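Local atomic coordinates of PhnB protein (Bacillus cereus, PDB entry 3OMS), a protein that is of unknown function but belongs to the glyoxalase superfamily and may act as a 3-demethylubiquinone-9 3-methyltransferase. Residues E94-F99 with M110-Y115; K119-L124 with S131-L136. One frame throughout, in Å; residues are numbered along the deposited sequence. Where two conformers were deposited one is given.

Contact 1: E94-F99 with M110-Y115. With EDO (1,2-ethanediol), chain B.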
ATOM      1  N   GLU A  94     -11.691  15.630  12.633  1.00 43.47           N
ATOM      2  CA  GLU A  94     -11.499  14.311  12.099  1.00 40.73           C
ATOM      3  C   GLU A  94     -10.027  13.905  12.234  1.00 37.44           C
ATOM      4  O   GLU A  94      -9.747  12.781  12.617  1.00 35.06           O
ATOM      5  CB  GLU A  94     -11.931  14.237  10.632  1.00 40.96           C
ATOM      6  CG  GLU A  94     -11.571  12.923   9.944  1.00 41.93           C
ATOM      7  CD  GLU A  94     -11.670  12.976   8.397  1.00 45.78           C
ATOM      8  OE1 GLU A  94     -11.998  14.030   7.796  1.00 48.38           O
ATOM      9  OE2 GLU A  94     -11.335  11.963   7.791  1.00 48.13           O
ATOM     10  N   ILE A  95      -9.095  14.783  11.878  1.00 37.24           N
ATOM     11  CA  ILE A  95      -7.680  14.398  11.876  1.00 35.25           C
ATOM     12  C   ILE A  95      -7.216  14.125  13.313  1.00 34.67           C
ATOM     13  O   ILE A  95      -6.511  13.128  13.579  1.00 32.14           O
ATOM     14  CB  ILE A  95      -6.744  15.399  11.109  1.00 35.38           C
ATOM     15  CG1 ILE A  95      -5.329  14.777  11.010  1.00 36.10           C
ATOM     16  CG2 ILE A  95      -6.664  16.809  11.808  1.00 37.15           C
ATOM     17  CD1 ILE A  95      -4.352  15.438   9.969  1.00 37.43           C
ATOM     18  N   ASP A  96      -7.670  14.958  14.251  1.00 36.53           N
ATOM     19  CA  ASP A  96      -7.340  14.799  15.679  1.00 37.71           C
ATOM     20  C   ASP A  96      -7.822  13.457  16.196  1.00 37.28           C
ATOM     21  O   ASP A  96      -7.072  12.727  16.869  1.00 36.90           O
ATOM     22  CB  ASP A  96      -7.961  15.926  16.534  1.00 39.98           C
ATOM     23  CG  ASP A  96      -7.260  17.258  16.344  1.00 43.65           C
ATOM     24  OD1 ASP A  96      -6.114  17.320  15.817  1.00 40.61           O
ATOM     25  OD2 ASP A  96      -7.868  18.285  16.722  1.00 45.53           O
ATOM     26  N   THR A  97      -9.061  13.112  15.859  1.00 37.38           N
ATOM     27  CA  THR A  97      -9.659  11.865  16.316  1.00 37.58           C
ATOM     28  C   THR A  97      -9.013  10.642  15.695  1.00 34.63           C
ATOM     29  O   THR A  97      -8.692   9.710  16.413  1.00 34.67           O
ATOM     30  CB  THR A  97     -11.161  11.799  16.024  1.00 38.87           C
ATOM     31  OG1 THR A  97     -11.801  12.879  16.693  1.00 41.28           O
ATOM     32  CG2 THR A  97     -11.733  10.494  16.573  1.00 41.28           C
ATOM     33  N   VAL A  98      -8.829  10.626  14.376  1.00 33.83           N
ATOM     34  CA  VAL A  98      -8.277   9.459  13.732  1.00 31.73           C
ATOM     35  C   VAL A  98      -6.810   9.255  14.129  1.00 30.08           C
ATOM     36  O   VAL A  98      -6.371   8.133  14.363  1.00 28.94           O
ATOM     37  CB  VAL A  98      -8.361   9.543  12.192  1.00 32.32           C
ATOM     38  CG1 VAL A  98      -7.845   8.300  11.574  1.00 30.01           C
ATOM     39  CG2 VAL A  98      -9.784   9.796  11.714  1.00 36.68           C
ATOM     40  N   PHE A  99      -6.039  10.323  14.165  1.00 29.04           N
ATOM     41  CA  PHE A  99      -4.634  10.204  14.559  1.00 28.49           C
ATOM     42  C   PHE A  99      -4.499   9.555  15.956  1.00 28.63           C
ATOM     43  O   PHE A  99      -3.727   8.611  16.132  1.00 27.41           O
ATOM     44  CB  PHE A  99      -3.935  11.567  14.526  1.00 28.75           C
ATOM     45  CG  PHE A  99      -2.441  11.481  14.665  1.00 27.70           C
ATOM     46  CD1 PHE A  99      -1.641  11.276  13.547  1.00 28.62           C
ATOM     47  CD2 PHE A  99      -1.828  11.611  15.911  1.00 30.42           C
ATOM     48  CE1 PHE A  99      -0.265  11.211  13.665  1.00 30.43           C
ATOM     49  CE2 PHE A  99      -0.441  11.516  16.033  1.00 28.85           C
ATOM     50  CZ  PHE A  99       0.320  11.328  14.940  1.00 29.32           C
HETATM   51  N   MSE A 110       6.271  11.225  12.987  1.00 28.58           N
HETATM   52  CA  MSE A 110       6.160  12.676  13.068  1.00 30.57           C
HETATM   53  C   MSE A 110       4.872  13.030  13.807  1.00 29.55           C
HETATM   54  O   MSE A 110       3.759  12.674  13.360  1.00 27.81           O
HETATM   55  CB  MSE A 110       6.181  13.323  11.665  1.00 30.49           C
HETATM   56  CG  MSE A 110       7.496  13.021  10.963  1.00 33.68           C
HETATM   57 SE   MSE A 110       7.510  13.716   9.115  0.65 41.06          SE
HETATM   58  CE  MSE A 110       7.705  15.569   9.568  1.00 42.77           C
ATOM     59  N   PRO A 111       5.013  13.718  14.942  1.00 30.65           N
ATOM     60  CA  PRO A 111       3.837  14.003  15.737  1.00 30.63           C
ATOM     61  C   PRO A 111       2.883  14.919  14.995  1.00 31.61           C
ATOM     62  O   PRO A 111       3.317  15.728  14.151  1.00 32.17           O
ATOM     63  CB  PRO A 111       4.416  14.698  16.959  1.00 32.88           C
ATOM     64  CG  PRO A 111       5.660  15.298  16.519  1.00 34.00           C
ATOM     65  CD  PRO A 111       6.225  14.296  15.554  1.00 32.68           C
ATOM     66  N   LEU A 112       1.599  14.814  15.328  1.00 31.63           N
ATOM     67  CA  LEU A 112       0.542  15.566  14.665  1.00 31.07           C
ATOM     68  C   LEU A 112       0.649  17.028  15.038  1.00 33.64           C
ATOM     69  O   LEU A 112       0.545  17.408  16.236  1.00 32.88           O
ATOM     70  CB  LEU A 112      -0.822  15.034  15.043  1.00 30.40           C
ATOM     71  CG  LEU A 112      -1.997  15.765  14.358  1.00 32.72           C
ATOM     72  CD1 LEU A 112      -1.886  15.607  12.865  1.00 30.48           C
ATOM     73  CD2 LEU A 112      -3.349  15.264  14.876  1.00 30.37           C
ATOM     74  N   GLY A 113       0.817  17.883  14.022  1.00 33.67           N
ATOM     75  CA  GLY A 113       0.919  19.303  14.278  1.00 37.32           C
ATOM     76  C   GLY A 113       1.200  20.084  13.021  1.00 40.23           C
ATOM     77  O   GLY A 113       1.005  19.564  11.916  1.00 38.86           O
ATOM     78  N   SER A 114       1.673  21.316  13.212  1.00 44.53           N
ATOM     79  CA  SER A 114       1.976  22.198  12.089  0.50 46.99           C
ATOM     80  C   SER A 114       3.405  21.990  11.605  1.00 48.07           C
ATOM     81  O   SER A 114       4.349  21.799  12.408  1.00 48.26           O
ATOM     82  CB  SER A 114       1.746  23.664  12.463  0.50 49.82           C
ATOM     83  OG  SER A 114       0.357  23.923  12.612  0.50 50.27           O
ATOM     84  N   TYR A 115       3.563  22.022  10.282  1.00 49.75           N
ATOM     85  CA  TYR A 115       4.882  21.899   9.671  1.00 51.40           C
ATOM     86  C   TYR A 115       5.012  22.925   8.535  1.00 55.30           C
ATOM     87  O   TYR A 115       3.995  23.465   8.077  1.00 56.09           O
ATOM     88  CB  TYR A 115       5.055  20.494   9.135  1.00 49.47           C
ATOM     89  CG  TYR A 115       5.219  19.429  10.201  1.00 45.69           C
ATOM     90  CD1 TYR A 115       6.462  19.115  10.720  1.00 44.66           C
ATOM     91  CD2 TYR A 115       4.123  18.731  10.670  1.00 44.50           C
ATOM     92  CE1 TYR A 115       6.616  18.103  11.683  1.00 43.54           C
ATOM     93  CE2 TYR A 115       4.257  17.746  11.638  1.00 40.42           C
ATOM     94  CZ  TYR A 115       5.492  17.439  12.153  1.00 40.63           C
ATOM     95  OH  TYR A 115       5.582  16.438  13.089  1.00 38.46           O
TER
HETATM   96  C1  EDO B 501       6.459  19.390  14.925  1.00 26.29           C
HETATM   97  O1  EDO B 501       7.219  20.090  15.923  1.00 27.25           O
HETATM   98  C2  EDO B 501       4.956  19.489  15.191  1.00 25.47           C
HETATM   99  O2  EDO B 501       4.465  20.832  14.990  1.00 25.16           O

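Contact 2: K119-L124 with S131-L136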
ATOM      1  N   LYS A 119      -0.426  22.689   7.337  1.00 55.27           N
ATOM      2  CA  LYS A 119      -1.039  23.260   8.549  1.00 55.94           C
ATOM      3  C   LYS A 119      -1.207  22.192   9.633  1.00 51.81           C
ATOM      4  O   LYS A 119      -1.112  22.471  10.830  1.00 50.42           O
ATOM      5  CB  LYS A 119      -2.396  23.923   8.242  1.00 58.27           C
ATOM      6  CG  LYS A 119      -3.605  22.983   7.968  1.00 59.95           C
ATOM      7  CD  LYS A 119      -4.935  23.810   7.813  1.00 66.26           C
ATOM      8  CE  LYS A 119      -5.362  23.969   6.326  1.00 68.92           C
ATOM      9  NZ  LYS A 119      -6.252  25.166   6.113  1.00 73.25           N
ATOM     10  N   LYS A 120      -1.468  20.969   9.191  1.00 47.05           N
ATOM     11  CA  LYS A 120      -1.719  19.879  10.117  1.00 43.94           C
ATOM     12  C   LYS A 120      -1.379  18.554   9.448  1.00 40.00           C
ATOM     13  O   LYS A 120      -2.055  18.134   8.511  1.00 37.71           O
ATOM     14  CB  LYS A 120      -3.166  19.884  10.558  1.00 44.96           C
ATOM     15  CG  LYS A 120      -3.454  19.059  11.787  1.00 45.92           C
ATOM     16  CD  LYS A 120      -3.459  19.857  13.062  1.00 48.74           C
ATOM     17  CE  LYS A 120      -3.916  18.960  14.213  1.00 49.40           C
ATOM     18  NZ  LYS A 120      -4.422  19.669  15.431  1.00 49.66           N
ATOM     19  N   PHE A 121      -0.352  17.902   9.982  1.00 37.07           N
ATOM     20  CA  PHE A 121       0.181  16.640   9.441  1.00 34.06           C
ATOM     21  C   PHE A 121       0.786  15.783  10.533  1.00 32.70           C
ATOM     22  O   PHE A 121       1.392  16.296  11.495  1.00 31.55           O
ATOM     23  CB  PHE A 121       1.267  16.917   8.407  1.00 34.22           C
ATOM     24  CG  PHE A 121       1.975  15.680   7.910  1.00 34.62           C
ATOM     25  CD1 PHE A 121       1.449  14.956   6.835  1.00 34.45           C
ATOM     26  CD2 PHE A 121       3.182  15.269   8.483  1.00 34.71           C
ATOM     27  CE1 PHE A 121       2.104  13.811   6.336  1.00 32.87           C
ATOM     28  CE2 PHE A 121       3.846  14.127   7.997  1.00 33.87           C
ATOM     29  CZ  PHE A 121       3.301  13.404   6.906  1.00 33.18           C
ATOM     30  N   GLY A 122       0.641  14.474  10.385  1.00 29.91           N
ATOM     31  CA  GLY A 122       1.344  13.537  11.253  1.00 29.54           C
ATOM     32  C   GLY A 122       1.599  12.235  10.560  1.00 28.43           C
ATOM     33  O   GLY A 122       0.937  11.900   9.548  1.00 27.83           O
ATOM     34  N   TRP A 123       2.521  11.459  11.121  1.00 27.74           N
ATOM     35  CA  TRP A 123       2.929  10.184  10.517  1.00 26.69           C
ATOM     36  C   TRP A 123       3.194   9.227  11.663  1.00 26.66           C
ATOM     37  O   TRP A 123       3.886   9.554  12.622  1.00 26.84           O
ATOM     38  CB  TRP A 123       4.196  10.365   9.671  1.00 28.05           C
ATOM     39  CG  TRP A 123       4.513   9.261   8.713  1.00 29.85           C
ATOM     40  CD1 TRP A 123       4.071   7.983   8.739  1.00 31.41           C
ATOM     41  CD2 TRP A 123       5.362   9.364   7.562  1.00 38.33           C
ATOM     42  NE1 TRP A 123       4.620   7.263   7.701  1.00 32.52           N
ATOM     43  CE2 TRP A 123       5.415   8.093   6.963  1.00 36.57           C
ATOM     44  CE3 TRP A 123       6.068  10.420   6.970  1.00 40.22           C
ATOM     45  CZ2 TRP A 123       6.119   7.850   5.757  1.00 40.09           C
ATOM     46  CZ3 TRP A 123       6.810  10.167   5.796  1.00 43.69           C
ATOM     47  CH2 TRP A 123       6.822   8.889   5.211  1.00 41.90           C
ATOM     48  N   LEU A 124       2.586   8.060  11.591  1.00 25.87           N
ATOM     49  CA  LEU A 124       2.765   7.052  12.632  1.00 25.23           C
ATOM     50  C   LEU A 124       2.729   5.656  12.057  1.00 25.72           C
ATOM     51  O   LEU A 124       2.354   5.472  10.868  1.00 25.47           O
ATOM     52  CB  LEU A 124       1.641   7.183  13.665  1.00 25.73           C
ATOM     53  CG  LEU A 124       0.159   7.186  13.217  1.00 27.41           C
ATOM     54  CD1 LEU A 124      -0.261   5.732  12.873  1.00 28.43           C
ATOM     55  CD2 LEU A 124      -0.719   7.732  14.354  1.00 29.47           C
ATOM     56  N   SER A 131       1.787   1.699   8.445  1.00 23.43           N
ATOM     57  CA  SER A 131       2.193   3.124   8.473  1.00 23.98           C
ATOM     58  C   SER A 131       1.115   4.011   7.832  1.00 25.36           C
ATOM     59  O   SER A 131       0.662   3.784   6.656  1.00 25.05           O
ATOM     60  CB  SER A 131       3.488   3.303   7.739  1.00 25.22           C
ATOM     61  OG  SER A 131       4.160   4.502   8.081  1.00 25.21           O
ATOM     62  N   TRP A 132       0.739   5.037   8.592  1.00 25.93           N
ATOM     63  CA  TRP A 132      -0.290   5.990   8.204  1.00 25.77           C
ATOM     64  C   TRP A 132       0.226   7.435   8.270  1.00 26.88           C
ATOM     65  O   TRP A 132       0.892   7.858   9.254  1.00 25.65           O
ATOM     66  CB  TRP A 132      -1.453   5.893   9.165  1.00 26.74           C
ATOM     67  CG  TRP A 132      -2.210   4.616   9.206  1.00 24.28           C
ATOM     68  CD1 TRP A 132      -1.906   3.527   9.948  1.00 24.50           C
ATOM     69  CD2 TRP A 132      -3.440   4.313   8.528  1.00 24.32           C
ATOM     70  NE1 TRP A 132      -2.863   2.564   9.794  1.00 25.11           N
ATOM     71  CE2 TRP A 132      -3.809   3.006   8.906  1.00 23.36           C
ATOM     72  CE3 TRP A 132      -4.263   5.018   7.652  1.00 25.60           C
ATOM     73  CZ2 TRP A 132      -4.979   2.384   8.450  1.00 28.89           C
ATOM     74  CZ3 TRP A 132      -5.404   4.385   7.156  1.00 28.31           C
ATOM     75  CH2 TRP A 132      -5.764   3.085   7.580  1.00 26.90           C
ATOM     76  N   GLN A 133      -0.109   8.199   7.223  1.00 27.31           N
ATOM     77  CA  GLN A 133       0.160   9.633   7.193  1.00 28.70           C
ATOM     78  C   GLN A 133      -1.193  10.299   7.137  1.00 29.29           C
ATOM     79  O   GLN A 133      -2.128   9.847   6.453  1.00 29.60           O
ATOM     80  CB  GLN A 133       0.950  10.088   5.962  1.00 30.37           C
ATOM     81  CG  GLN A 133       2.364   9.514   5.859  1.00 29.44           C
ATOM     82  CD  GLN A 133       3.067  10.025   4.629  1.00 30.49           C
ATOM     83  OE1 GLN A 133       3.264  11.235   4.468  1.00 31.51           O
ATOM     84  NE2 GLN A 133       3.431   9.108   3.728  1.00 27.24           N
ATOM     85  N   LEU A 134      -1.324  11.375   7.880  1.00 30.39           N
ATOM     86  CA  LEU A 134      -2.606  12.074   7.949  1.00 31.84           C
ATOM     87  C   LEU A 134      -2.367  13.538   7.725  1.00 32.81           C
ATOM     88  O   LEU A 134      -1.424  14.089   8.264  1.00 32.94           O
ATOM     89  CB  LEU A 134      -3.253  11.849   9.294  1.00 31.98           C
ATOM     90  CG  LEU A 134      -3.718  10.423   9.572  1.00 35.37           C
ATOM     91  CD1 LEU A 134      -2.586   9.611  10.184  1.00 34.96           C
ATOM     92  CD2 LEU A 134      -4.903  10.532  10.488  1.00 38.21           C
ATOM     93  N   THR A 135      -3.202  14.150   6.878  1.00 34.34           N
ATOM     94  CA  THR A 135      -3.083  15.555   6.631  1.00 36.75           C
ATOM     95  C   THR A 135      -4.452  16.213   6.489  1.00 39.03           C
ATOM     96  O   THR A 135      -5.439  15.546   6.222  1.00 37.71           O
ATOM     97  CB  THR A 135      -2.222  15.811   5.409  1.00 38.26           C
ATOM     98  OG1 THR A 135      -1.815  17.188   5.422  1.00 40.82           O
ATOM     99  CG2 THR A 135      -3.013  15.448   4.119  1.00 38.48           C
ATOM    100  N   LEU A 136      -4.496  17.518   6.732  1.00 42.24           N
ATOM    101  CA  LEU A 136      -5.735  18.259   6.641  1.00 46.91           C
ATOM    102  C   LEU A 136      -5.779  18.940   5.257  1.00 50.20           C
ATOM    103  O   LEU A 136      -4.834  19.646   4.893  1.00 52.13           O
ATOM    104  CB  LEU A 136      -5.765  19.254   7.797  1.00 48.38           C
ATOM    105  CG  LEU A 136      -7.060  19.969   8.155  1.00 52.79           C
ATOM    106  CD1 LEU A 136      -8.125  18.950   8.484  1.00 51.83           C
ATOM    107  CD2 LEU A 136      -6.781  20.918   9.321  1.00 54.06           C
TER

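Contact 1: E94-F99 with M110-Y115
Leu112 reaches from the edge of a sheet to residues 94-99 of helix 92-103 and, with CB and its two methyl carbons, touches Ile95, Asp96 and Phe99. Its CB sits over the centre of the Phe99 ring, 3.6 Å from the centroid and 11° off the ring normal, a CH-pi contact over the face. From there CG lies anti to the backbone N (chi1 -179°), and the side chain slides past that of Phe99 in the opposite direction. The branches then part. CD1 meets CD1 of Ile95 at 3.8 Å; CD2 packs against CB of Phe99 at 3.8 Å and lies 3.6 Å from OD1 of Asp96, whose side chain crosses that of Leu112 at about a right angle. That carboxylate is engaged in a salt bridge with Lys120, so the methyl group rests beside an ion pair. At the far end of the phenylalanine, CZ approaches O of Met110, a selenomethionine, at 4.0 Å. The bend 110-115 is held by its own bond: the hydroxyl of Tyr115 donates to the carbonyl of Pro111, OH to O 2.6 Å, in the carbonyl plane and on a lone pair. A 1,2-ethanediol molecule, probably from the crystallisation liquor, lies over one face of that ring and donates from O2 to O of Ser114. The bend after strand 107-111 is thereby joined to the helix lying across its four-stranded sheet, where Ile95 and Phe99 also touch Leu134. No hydrogen bond links the two segments: the join is largely apolar, and Asp96 turns its charge to Lys120.

Contact 2: K119-L124 with S131-L136
The beta hairpin of strands 121-125 and 131-136 forms the middle of a four-stranded mixed sheet; the axes of 121-124 and 131-136 approach to 4.7 Å and lie 173° apart in direction, antiparallel. Gly122 with Leu134 and Leu124 with Trp132 are hydrogen-bonded pairs, each closed by two N-H...O bonds; the N of Leu136 adds a further bond to O of Lys120. Between them fall the non-hydrogen-bonded pairs Phe121 with Thr135 and Trp123 with Gln133, whose side chains share one face. There CG of Gln133, anti to its own carbonyl carbon (chi1 -64°), lies 3.4 Å from the centroid of the Trp123 five-membered ring, and the chain extends beyond it to stack the amide on the indole, planes 11° apart. NE1 of the indole donates in the ring plane to OG of Ser131 at 2.8 Å, which, with the stacked amide, helps to fix its rotation. OE1 of Gln133 lies at the edge of the Phe121 ring, 3.3 Å from CZ, while NE2 bonds to Ser84. In the sheet order this hairpin lies between strands 83-89 and 107-111, as in the glyoxalase family's paired beta-alpha-beta-beta-beta modules. Leu124, Trp132 and Leu134 occupy the other face, under helix 92-103, where CD1 of Leu124 meets CB of Trp132 at 3.9 Å.

How the contacts relate
Followed from the N terminus, the chain leaves helix 92-103, runs through strand 107-111 and turns at 112-113; contact 1 closes this loop by bringing the bend back to the helix. Only then does contact 2 open, folding 119-124 onto 131-136, so the two closures stand in series, neither nested nor crossed. They nevertheless touch, their centres about 6 Å apart. The carbonyl of Met110 probably accepts a hydrogen bond from N of Trp123, seaming strand 107-111 to the hairpin, and OG of Ser114 probably bonds to O of Lys119. Ile95 packs on the backbone of Thr135. Helix, edge strand and hairpin thus form one layered unit.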